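Local coordinates for protein Lys-gingipain catalytic subunit (Porphyromonas gingivalis, PDB 6I9A) that cleaves proteins after lysine as a secreted cysteine endopeptidase of family C25, hydrolysing hemoglobin, collagen and immunoglobulins, at residues L32-Q37 against M138-T143. Sequence-based numbering, arbitrary orientation.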
# COMPACT_ATOMS: atom_id res chain seq x y z
N LEU A 32 -5.71 -1.99 14.72
CA LEU A 32 -6.62 -0.84 14.88
C LEU A 32 -6.10 0.15 15.92
O LEU A 32 -6.19 1.37 15.72
CB LEU A 32 -8.02 -1.35 15.31
CG LEU A 32 -8.71 -2.26 14.30
CD1 LEU A 32 -9.94 -2.87 14.92
CD2 LEU A 32 -9.00 -1.55 12.95
N THR A 33 -5.51 -0.34 17.00
CA THR A 33 -4.96 0.55 18.04
C THR A 33 -3.91 1.46 17.43
O THR A 33 -3.91 2.67 17.62
CB THR A 33 -4.41 -0.25 19.19
OG1 THR A 33 -5.49 -0.96 19.81
CG2 THR A 33 -3.66 0.60 20.21
N TRP A 34 -2.95 0.86 16.69
CA TRP A 34 -1.87 1.65 16.07
C TRP A 34 -2.40 2.61 15.01
O TRP A 34 -1.97 3.76 14.96
CB TRP A 34 -0.81 0.72 15.51
CG TRP A 34 0.17 1.36 14.59
CD1 TRP A 34 0.35 1.04 13.27
CD2 TRP A 34 1.05 2.47 14.85
NE1 TRP A 34 1.34 1.80 12.72
CE2 TRP A 34 1.78 2.71 13.66
CE3 TRP A 34 1.33 3.27 15.98
CZ2 TRP A 34 2.74 3.72 13.56
CZ3 TRP A 34 2.27 4.28 15.87
CH2 TRP A 34 2.97 4.48 14.68
N LYS A 35 -3.35 2.17 14.15
CA LYS A 35 -3.88 3.08 13.14
C LYS A 35 -4.56 4.29 13.80
O LYS A 35 -4.39 5.41 13.36
CB LYS A 35 -4.85 2.37 12.20
CG LYS A 35 -4.18 1.28 11.34
CD LYS A 35 -2.93 1.74 10.53
CE LYS A 35 -2.51 0.63 9.62
NZ LYS A 35 -1.36 0.98 8.76
N ALA A 36 -5.29 4.07 14.93
CA ALA A 36 -5.91 5.23 15.64
C ALA A 36 -4.80 6.11 16.21
O ALA A 36 -4.84 7.34 16.08
CB ALA A 36 -6.81 4.74 16.76
N GLN A 37 -3.76 5.49 16.81
CA GLN A 37 -2.68 6.26 17.40
C GLN A 37 -1.96 7.15 16.39
O GLN A 37 -1.53 8.27 16.72
CB GLN A 37 -1.67 5.32 18.08
CG GLN A 37 -2.24 4.74 19.36
CD GLN A 37 -1.39 3.63 19.92
OE1 GLN A 37 -0.63 2.98 19.21
NE2 GLN A 37 -1.53 3.38 21.23
N MET A 138 6.06 -3.49 12.96
CA MET A 138 7.51 -3.29 13.05
C MET A 138 7.97 -2.29 12.00
O MET A 138 8.79 -1.40 12.25
CB MET A 138 8.24 -4.61 12.87
CG MET A 138 9.74 -4.38 12.78
SD MET A 138 10.77 -5.82 13.07
CE MET A 138 10.59 -5.94 14.89
N TYR A 139 7.40 -2.40 10.78
CA TYR A 139 7.83 -1.51 9.72
C TYR A 139 7.43 -0.07 9.98
O TYR A 139 8.25 0.86 9.90
CB TYR A 139 7.23 -2.00 8.38
CG TYR A 139 7.75 -1.22 7.19
CD1 TYR A 139 8.94 -1.59 6.55
CD2 TYR A 139 7.06 -0.10 6.70
CE1 TYR A 139 9.42 -0.88 5.48
CE2 TYR A 139 7.54 0.62 5.62
CZ TYR A 139 8.70 0.21 4.99
OH TYR A 139 9.15 0.91 3.91
N GLU A 140 6.15 0.15 10.34
CA GLU A 140 5.63 1.52 10.52
C GLU A 140 6.12 2.20 11.80
O GLU A 140 6.27 3.43 11.81
CB GLU A 140 4.09 1.51 10.53
CG GLU A 140 3.49 1.05 9.21
CD GLU A 140 2.05 1.52 9.12
OE1 GLU A 140 1.23 1.15 9.99
OE2 GLU A 140 1.71 2.25 8.15
N LYS A 141 6.34 1.42 12.86
CA LYS A 141 6.89 1.97 14.10
C LYS A 141 8.41 2.00 14.03
O LYS A 141 9.06 2.59 14.92
CB LYS A 141 6.48 1.12 15.30
CG LYS A 141 4.97 1.21 15.55
CD LYS A 141 4.66 0.43 16.83
CE LYS A 141 3.24 0.59 17.29
NZ LYS A 141 3.13 0.12 18.72
N ALA A 142 9.00 1.41 12.95
CA ALA A 142 10.46 1.39 12.74
C ALA A 142 11.21 0.85 13.94
O ALA A 142 12.20 1.42 14.39
CB ALA A 142 10.98 2.77 12.34
N THR A 143 10.75 -0.33 14.40
CA THR A 143 11.38 -1.00 15.56
C THR A 143 12.34 -2.09 15.11
O THR A 143 12.82 -2.86 15.96
CB THR A 143 10.28 -1.58 16.46
OG1 THR A 143 9.51 -2.48 15.68
CG2 THR A 143 9.43 -0.51 17.12
O HOH W 1 -0.49 3.70 7.86
O HOH W 2 0.43 0.48 19.27
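Trp-34 reaches from helix 25-37 toward helix 126-141, where Glu-140 and Lys-141 take its indole by edge and by face. At the edge, Trp-34 NE1 donates to Glu-140 OE1 at 2.8 Å; the bond is bent (144°), and although the oxygen lies near the ring plane, the N-H meets it well above the carboxylate plane. The same Glu-140 OE1 takes a salt bridge from Lys-35 NZ at 2.9 Å, on its syn side and from the other face. The Lys-35 CB points away from helix 126-141, and a bend at chi2 (-53°) brings the chain end back; NZ also makes a salt bridge to Asp-362, its strongest partner. A water joins NZ to Glu-140 OE2, so both carboxylate oxygens have partners, which should limit rotation of the group.

Helix 126-141 ends just beyond, in a Schellman motif with Ala-142 at positive phi. Both helices belong to the C25 catalytic part, and Ile-447 of the C-terminal Ig-like domain touches Trp-34 and Lys-141.

Over one face of the indole, the extended Lys-141 chain slides past in the opposite direction: Lys-141 CG sits 3.8 Å from the six-membered ring centroid of Trp-34 in a CH-pi contact. Lys-141 NZ then meets Gln-37 OE1 through a second water.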